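Local atomic coordinates of MdcE (Pseudomonas aeruginosa, PDB entry 5VIP), a protein that probably serves as the gamma subunit of a biotin-independent malonate decarboxylase, helping to decarboxylate malonyl groups carried by an acyl carrier protein. Residues 22-26 with 63-67; 109-115 with 151-157; 138-142 with 163-169. One frame throughout, in Å; residues are numbered along the deposited sequence.

Overall arrangement
Contact 1 comes first along the chain. It brings the start of helix 24-33 back to the loop that follows strand 56-63, so it closes over the hairpin of strands 46-53 and 56-63. Contacts 2 and 3 follow it and cross each other, because their segments alternate. Contact 2 pairs strand 106-113 with strands 148-152 and 155-157 near the centre of the folded chain. Contact 3 ties helix 127-143, which leads into strand 148-152, to the loop between helix 158-163 and strand 170-174. D112 joins contacts 1 and 2 by accepting from G25 N. H164 joins contacts 2 and 3 by bonding I110 O.

Contact 1 (22-26 with 63-67); sequences ASRGL and VVPDP
The pyrrolidine ring of P65 meets A22 and S23 through its CD and CG carbons. P65 CD sits 3.3 Å from S23 OG. P65 CG lies 3.7 Å from A22 O and also comes near S23 CB. These are packing contacts of ring carbons with the segment that leads into the helix. S23 OG has its own polar partners. It accepts from L26 N at 3.2 Å with an N-H...O angle of 162°, which makes S23 the N-cap of helix 24-33. A first torsion of 70° places OG between the backbone N and the carbonyl carbon, which turns it toward L26 N, three residues on. Water 1 bridges the two segments. It lies 2.7 Å from S23 OG and is placed to donate to V63 O, 2.9 Å away, though it has more acceptors near it than protons. V64 meets the helix through one methyl, CG1. This lies 3.8 Å from both L26 N and L26 CA, and 3.9 Å from L26 CB. G25 lies buried near this methyl, and its N donates to D112 OD2. R47 of strand 46-53 touches both L26 and V64. The contact is thus a serine-capped helix N terminus, packed with help from one bridging water against the loop that leaves strand 56-63 of the central mixed sheet.

Contact 2 (109-115 with 151-157); sequences AIVDVPS and LLVGKAM
L151 N donates to A109 O at 2.7 Å, almost straight. V111 N returns the bond to L151 O at 2.8 Å. These two bonds set strands 106-113 and 148-152 side by side in parallel. V111 O then takes two donors from the corner that follows. V153 N reaches it at 3.1 Å, and G154 N adds a weak bond. Further on, V113 N donates to K155 O at 2.7 Å, from a position 38° out of the carbonyl plane. M157 N closes the series with a weak bond to V113 O. D112 adds a side-chain bond. Its CG is anti to the backbone N, chi1 175°, and its OD1 accepts from K155 N at 3.0 Å on the anti side of the carboxylate. D112 OD2 is held by G25 N of helix 24-33, so both oxygens are used. The pairing slips by two residues between V111 and V113, a beta bulge. At 153-154 the chain turns from the main sheet into strand 155-157, whose axis lies 75° from that of strand 109-113. A main sheet with a small second sheet set across it is consistent with the crotonase-like fold of carboxyltransferases. On one face of the main sheet, V111 CB packs 3.7 Å from L152 CD2, the two side chains lying alongside and pointing the same way. V111 CG1 meets A156 CB at 3.8 Å. F161 of helix 158-163 touches V111, L152 and A156 as well. On the face of I110 and L151, I110 CG2 approaches V153 CG2 obliquely. L32 of helix 24-33 packs on I110 and L151, and W28 of the same helix on V153.

Contact 3 (138-142 with 163-169); sequences YARAR and AHGYQAN
R142 NH2 donates to Q167 OE1 at 2.7 Å, with the oxygen at the edge of the guanidinium and in its plane. R142 NE donates to Q167 O at 2.8 Å, in the plane of that carbonyl. Together they make a side-on grip in which two nitrogens hold the side-chain and the main-chain oxygen of one glutamine. This joins helix 127-143, the longer helix of the beta-alpha-beta crossover between strands 106-113 and 148-152, to the type I beta turn from G165 to A168 ahead of strand 170-174. R142 runs extended at first, then bends at chi3 (46°), which turns the guanidinium toward the turn. Its plane stands 48° from the Q167 amide. R142 NH1 bonds R259 O, so all three nitrogens of the guanidinium have partners, and Q167 NE2 bonds the backbone of a chain of a different protein in the assembly, which places this buried grip next to a subunit interface. Closer to the sheet, Y138 OH and H164 ND1 are hydrogen-bonded at 3.0 Å, and the hydroxyl lies in the plane of the imidazole at its edge. The other ring nitrogen, H164 NE2, bonds I110 O, so the ring is fixed between helix and strand. Y138 also sets its ring edge against A163 O, with CE2 at 3.2 Å. N169 flanks the aliphatic part of R142, its amide 74° from the guanidinium plane. N169 OD1 bonds L148 N. Water 2 accepts from N169 ND2 at 3.2 Å and is placed to donate to R142 O, 2.8 Å away.

Contact 1 (22-26 with 63-67)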
# COMPACT_ATOMS: atom_id res chain seq x y z
N ALA A 22 24.71 2.22 -10.95
CA ALA A 22 23.47 2.94 -11.21
C ALA A 22 22.72 3.20 -9.90
O ALA A 22 22.11 4.25 -9.72
CB ALA A 22 22.59 2.18 -12.19
N SER A 23 22.77 2.24 -8.99
CA SER A 23 22.16 2.38 -7.67
C SER A 23 22.65 1.28 -6.75
O SER A 23 23.14 0.25 -7.21
CB SER A 23 20.63 2.32 -7.76
OG SER A 23 20.23 1.00 -8.09
N ARG A 24 22.47 1.49 -5.45
CA ARG A 24 22.72 0.44 -4.46
C ARG A 24 21.89 -0.81 -4.69
O ARG A 24 22.36 -1.92 -4.46
CB ARG A 24 22.44 0.95 -3.05
CG ARG A 24 23.39 1.99 -2.55
CD ARG A 24 23.23 2.10 -1.06
NE ARG A 24 23.99 3.19 -0.50
CZ ARG A 24 23.86 3.61 0.75
NH1 ARG A 24 22.99 3.01 1.56
NH2 ARG A 24 24.60 4.62 1.19
N GLY A 25 20.64 -0.64 -5.12
CA GLY A 25 19.80 -1.79 -5.39
C GLY A 25 20.39 -2.68 -6.46
O GLY A 25 20.40 -3.92 -6.33
N LEU A 26 20.90 -2.06 -7.52
CA LEU A 26 21.52 -2.80 -8.61
C LEU A 26 22.80 -3.49 -8.14
O LEU A 26 23.02 -4.67 -8.43
CB LEU A 26 21.83 -1.87 -9.78
CG LEU A 26 22.42 -2.52 -11.03
CD1 LEU A 26 21.53 -3.67 -11.51
CD2 LEU A 26 22.58 -1.46 -12.11
N VAL A 63 13.87 -3.11 -7.95
CA VAL A 63 13.63 -2.00 -8.85
C VAL A 63 14.92 -1.19 -8.96
O VAL A 63 15.55 -0.90 -7.95
CB VAL A 63 12.49 -1.12 -8.35
CG1 VAL A 63 12.27 0.05 -9.29
CG2 VAL A 63 11.22 -1.95 -8.20
N VAL A 64 15.32 -0.85 -10.18
CA VAL A 64 16.58 -0.13 -10.39
C VAL A 64 16.39 0.97 -11.44
O VAL A 64 15.44 0.93 -12.21
CB VAL A 64 17.71 -1.09 -10.86
CG1 VAL A 64 17.94 -2.20 -9.83
CG2 VAL A 64 17.35 -1.67 -12.22
N PRO A 65 17.30 1.97 -11.46
CA PRO A 65 17.13 3.06 -12.42
C PRO A 65 17.19 2.58 -13.85
O PRO A 65 17.96 1.68 -14.18
CB PRO A 65 18.31 3.99 -12.10
CG PRO A 65 18.63 3.70 -10.69
CD PRO A 65 18.40 2.24 -10.52
N ASP A 66 16.35 3.17 -14.69
CA ASP A 66 16.39 2.95 -16.13
C ASP A 66 16.27 4.29 -16.85
O ASP A 66 15.16 4.81 -17.04
CB ASP A 66 15.27 2.00 -16.58
CG ASP A 66 15.22 1.83 -18.10
OD1 ASP A 66 16.23 2.12 -18.77
OD2 ASP A 66 14.16 1.42 -18.61
N PRO A 67 17.41 4.84 -17.27
CA PRO A 67 17.45 6.13 -17.97
C PRO A 67 16.70 6.11 -19.30
O PRO A 67 16.39 7.18 -19.82
CB PRO A 67 18.96 6.37 -18.19
CG PRO A 67 19.59 5.02 -18.05
CD PRO A 67 18.76 4.29 -17.05
O HOH W 1 17.95 0.36 -6.83

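Contact 2 (109-115 with 151-157)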
# COMPACT_ATOMS: atom_id res chain seq x y z
N ALA A 109 13.00 -9.19 -1.70
CA ALA A 109 12.90 -7.87 -2.28
C ALA A 109 14.10 -7.04 -1.84
O ALA A 109 14.28 -6.77 -0.66
CB ALA A 109 11.59 -7.18 -1.89
N ILE A 110 14.91 -6.63 -2.81
CA ILE A 110 16.00 -5.74 -2.54
C ILE A 110 15.50 -4.32 -2.77
O ILE A 110 15.13 -3.95 -3.88
CB ILE A 110 17.22 -6.03 -3.43
CG1 ILE A 110 17.70 -7.46 -3.20
CG2 ILE A 110 18.30 -5.02 -3.18
CD1 ILE A 110 18.74 -7.94 -4.20
N VAL A 111 15.49 -3.54 -1.70
CA VAL A 111 14.77 -2.28 -1.73
C VAL A 111 15.71 -1.07 -1.76
O VAL A 111 16.44 -0.81 -0.81
CB VAL A 111 13.82 -2.15 -0.52
CG1 VAL A 111 13.07 -0.83 -0.57
CG2 VAL A 111 12.83 -3.33 -0.48
N ASP A 112 15.68 -0.34 -2.87
CA ASP A 112 16.35 0.94 -2.96
C ASP A 112 15.59 1.78 -3.98
O ASP A 112 15.95 1.81 -5.16
CB ASP A 112 17.83 0.79 -3.35
CG ASP A 112 18.52 2.14 -3.57
OD1 ASP A 112 18.14 3.14 -2.91
OD2 ASP A 112 19.43 2.19 -4.43
N VAL A 113 14.52 2.42 -3.51
CA VAL A 113 13.61 3.15 -4.38
C VAL A 113 13.37 4.54 -3.81
O VAL A 113 12.99 4.69 -2.64
CB VAL A 113 12.27 2.41 -4.55
CG1 VAL A 113 12.46 1.20 -5.45
CG2 VAL A 113 11.73 1.98 -3.19
N PRO A 114 13.61 5.57 -4.63
CA PRO A 114 13.58 6.97 -4.20
C PRO A 114 12.17 7.52 -3.93
O PRO A 114 12.01 8.33 -3.03
CB PRO A 114 14.21 7.71 -5.38
CG PRO A 114 13.94 6.83 -6.56
CD PRO A 114 13.99 5.43 -6.04
N SER A 115 11.20 7.05 -4.70
CA SER A 115 9.81 7.49 -4.59
C SER A 115 9.01 6.78 -5.66
O SER A 115 9.58 6.11 -6.52
CB SER A 115 9.68 8.99 -4.79
OG SER A 115 10.07 9.33 -6.11
N LEU A 151 14.84 -6.54 1.95
CA LEU A 151 16.18 -6.11 2.32
C LEU A 151 16.39 -4.65 1.95
O LEU A 151 16.46 -4.30 0.78
CB LEU A 151 17.23 -6.99 1.65
CG LEU A 151 18.68 -6.59 1.96
CD1 LEU A 151 18.98 -6.81 3.44
CD2 LEU A 151 19.67 -7.34 1.08
N LEU A 152 16.45 -3.78 2.96
CA LEU A 152 16.56 -2.35 2.69
C LEU A 152 18.03 -1.96 2.58
O LEU A 152 18.72 -1.92 3.59
CB LEU A 152 15.90 -1.54 3.81
CG LEU A 152 14.50 -1.99 4.28
CD1 LEU A 152 13.85 -0.92 5.16
CD2 LEU A 152 13.61 -2.36 3.12
N VAL A 153 18.49 -1.64 1.37
CA VAL A 153 19.90 -1.34 1.17
C VAL A 153 20.08 0.13 0.87
O VAL A 153 21.20 0.63 0.87
CB VAL A 153 20.52 -2.20 0.04
CG1 VAL A 153 20.29 -3.67 0.30
CG2 VAL A 153 19.96 -1.80 -1.32
N GLY A 154 18.97 0.84 0.65
CA GLY A 154 19.02 2.26 0.38
C GLY A 154 17.72 2.97 0.74
O GLY A 154 17.21 2.81 1.83
N LYS A 155 17.19 3.77 -0.18
CA LYS A 155 15.96 4.48 0.10
C LYS A 155 14.76 3.53 0.05
O LYS A 155 14.69 2.63 -0.78
CB LYS A 155 15.77 5.63 -0.88
CG LYS A 155 16.96 6.58 -0.92
CD LYS A 155 16.60 7.92 -1.55
CE LYS A 155 17.84 8.81 -1.69
NZ LYS A 155 18.81 8.18 -2.64
N ALA A 156 13.84 3.71 0.99
CA ALA A 156 12.61 2.94 0.98
C ALA A 156 11.47 3.91 1.22
O ALA A 156 11.02 4.09 2.35
CB ALA A 156 12.64 1.85 2.06
N MSE A 157 11.02 4.55 0.14
CA MSE A 157 10.18 5.74 0.27
C MSE A 157 8.73 5.56 -0.18
O MSE A 157 8.48 5.07 -1.27
CB MSE A 157 10.80 6.88 -0.53
CG MSE A 157 12.21 7.22 -0.11
SE MSE A 157 12.20 8.00 1.69
CE MSE A 157 11.45 9.71 1.23

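Contact 3 (138-142 with 163-169)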
# COMPACT_ATOMS: atom_id res chain seq x y z
N TYR A 138 2.30 -9.40 -4.04
CA TYR A 138 3.16 -9.69 -2.91
C TYR A 138 2.38 -10.26 -1.71
O TYR A 138 2.77 -11.27 -1.11
CB TYR A 138 3.91 -8.44 -2.47
CG TYR A 138 5.24 -8.18 -3.14
CD1 TYR A 138 6.30 -9.08 -2.98
CD2 TYR A 138 5.47 -7.01 -3.86
CE1 TYR A 138 7.55 -8.81 -3.55
CE2 TYR A 138 6.72 -6.73 -4.43
CZ TYR A 138 7.76 -7.65 -4.26
OH TYR A 138 9.01 -7.40 -4.81
N ALA A 139 1.27 -9.61 -1.38
CA ALA A 139 0.44 -10.07 -0.25
C ALA A 139 -0.13 -11.48 -0.50
O ALA A 139 -0.14 -12.32 0.39
CB ALA A 139 -0.70 -9.07 0.02
N ARG A 140 -0.64 -11.71 -1.71
CA ARG A 140 -1.20 -13.02 -2.04
C ARG A 140 -0.13 -14.09 -1.95
O ARG A 140 -0.37 -15.19 -1.44
CB ARG A 140 -1.83 -13.01 -3.43
CG ARG A 140 -3.22 -12.37 -3.47
CD ARG A 140 -3.90 -12.54 -4.82
NE ARG A 140 -3.25 -11.78 -5.88
CZ ARG A 140 -2.58 -12.32 -6.88
NH1 ARG A 140 -2.49 -13.64 -6.98
NH2 ARG A 140 -2.01 -11.55 -7.80
N ALA A 141 1.07 -13.77 -2.44
CA ALA A 141 2.20 -14.68 -2.33
C ALA A 141 2.51 -15.00 -0.87
O ALA A 141 2.71 -16.16 -0.53
CB ALA A 141 3.42 -14.11 -3.03
N ARG A 142 2.56 -13.98 -0.02
CA ARG A 142 2.80 -14.19 1.41
C ARG A 142 1.72 -15.07 2.04
O ARG A 142 2.03 -16.03 2.74
CB ARG A 142 2.91 -12.85 2.15
CG ARG A 142 3.07 -12.97 3.68
CD ARG A 142 3.35 -11.61 4.36
NE ARG A 142 2.45 -10.55 3.88
CZ ARG A 142 1.15 -10.49 4.15
NH1 ARG A 142 0.56 -11.42 4.89
NH2 ARG A 142 0.42 -9.49 3.65
N ALA A 163 4.75 -0.69 -2.44
CA ALA A 163 4.64 -1.60 -3.57
C ALA A 163 5.75 -2.64 -3.60
O ALA A 163 5.56 -3.76 -4.07
CB ALA A 163 4.63 -0.82 -4.89
N HIS A 164 6.92 -2.26 -3.10
CA HIS A 164 8.10 -3.10 -3.22
C HIS A 164 8.82 -3.19 -1.88
O HIS A 164 9.70 -2.37 -1.58
CB HIS A 164 9.04 -2.56 -4.30
CG HIS A 164 10.28 -3.36 -4.49
ND1 HIS A 164 10.26 -4.70 -4.83
CD2 HIS A 164 11.59 -3.02 -4.41
CE1 HIS A 164 11.50 -5.15 -4.93
NE2 HIS A 164 12.32 -4.14 -4.69
N GLY A 165 8.41 -4.14 -1.07
CA GLY A 165 9.05 -4.38 0.20
C GLY A 165 8.14 -4.43 1.41
O GLY A 165 8.36 -5.24 2.29
N TYR A 166 7.12 -3.58 1.48
CA TYR A 166 6.46 -3.40 2.77
C TYR A 166 5.46 -4.53 3.09
O TYR A 166 4.91 -4.58 4.19
CB TYR A 166 5.72 -2.07 2.86
CG TYR A 166 6.00 -1.30 4.14
CD1 TYR A 166 6.00 0.09 4.14
CD2 TYR A 166 6.39 -1.96 5.31
CE1 TYR A 166 6.28 0.81 5.31
CE2 TYR A 166 6.69 -1.25 6.46
CZ TYR A 166 6.62 0.13 6.45
OH TYR A 166 6.93 0.85 7.60
N GLN A 167 5.22 -5.44 2.16
CA GLN A 167 4.38 -6.60 2.47
C GLN A 167 5.18 -7.78 3.03
O GLN A 167 4.63 -8.87 3.21
CB GLN A 167 3.60 -7.05 1.23
CG GLN A 167 2.42 -6.16 0.89
CD GLN A 167 1.43 -6.04 2.04
OE1 GLN A 167 0.95 -7.05 2.57
NE2 GLN A 167 1.12 -4.81 2.45
N ALA A 168 6.46 -7.58 3.32
CA ALA A 168 7.34 -8.69 3.72
C ALA A 168 6.96 -9.33 5.06
O ALA A 168 6.48 -8.65 5.98
CB ALA A 168 8.80 -8.20 3.77
N ASN A 169 7.16 -10.64 5.17
CA ASN A 169 7.15 -11.33 6.47
C ASN A 169 8.20 -10.77 7.43
O ASN A 169 7.98 -10.69 8.63
CB ASN A 169 7.41 -12.83 6.31
CG ASN A 169 6.37 -13.53 5.46
OD1 ASN A 169 6.53 -13.64 4.25
ND2 ASN A 169 5.33 -14.04 6.11
O HOH W 2 4.44 -16.38 4.13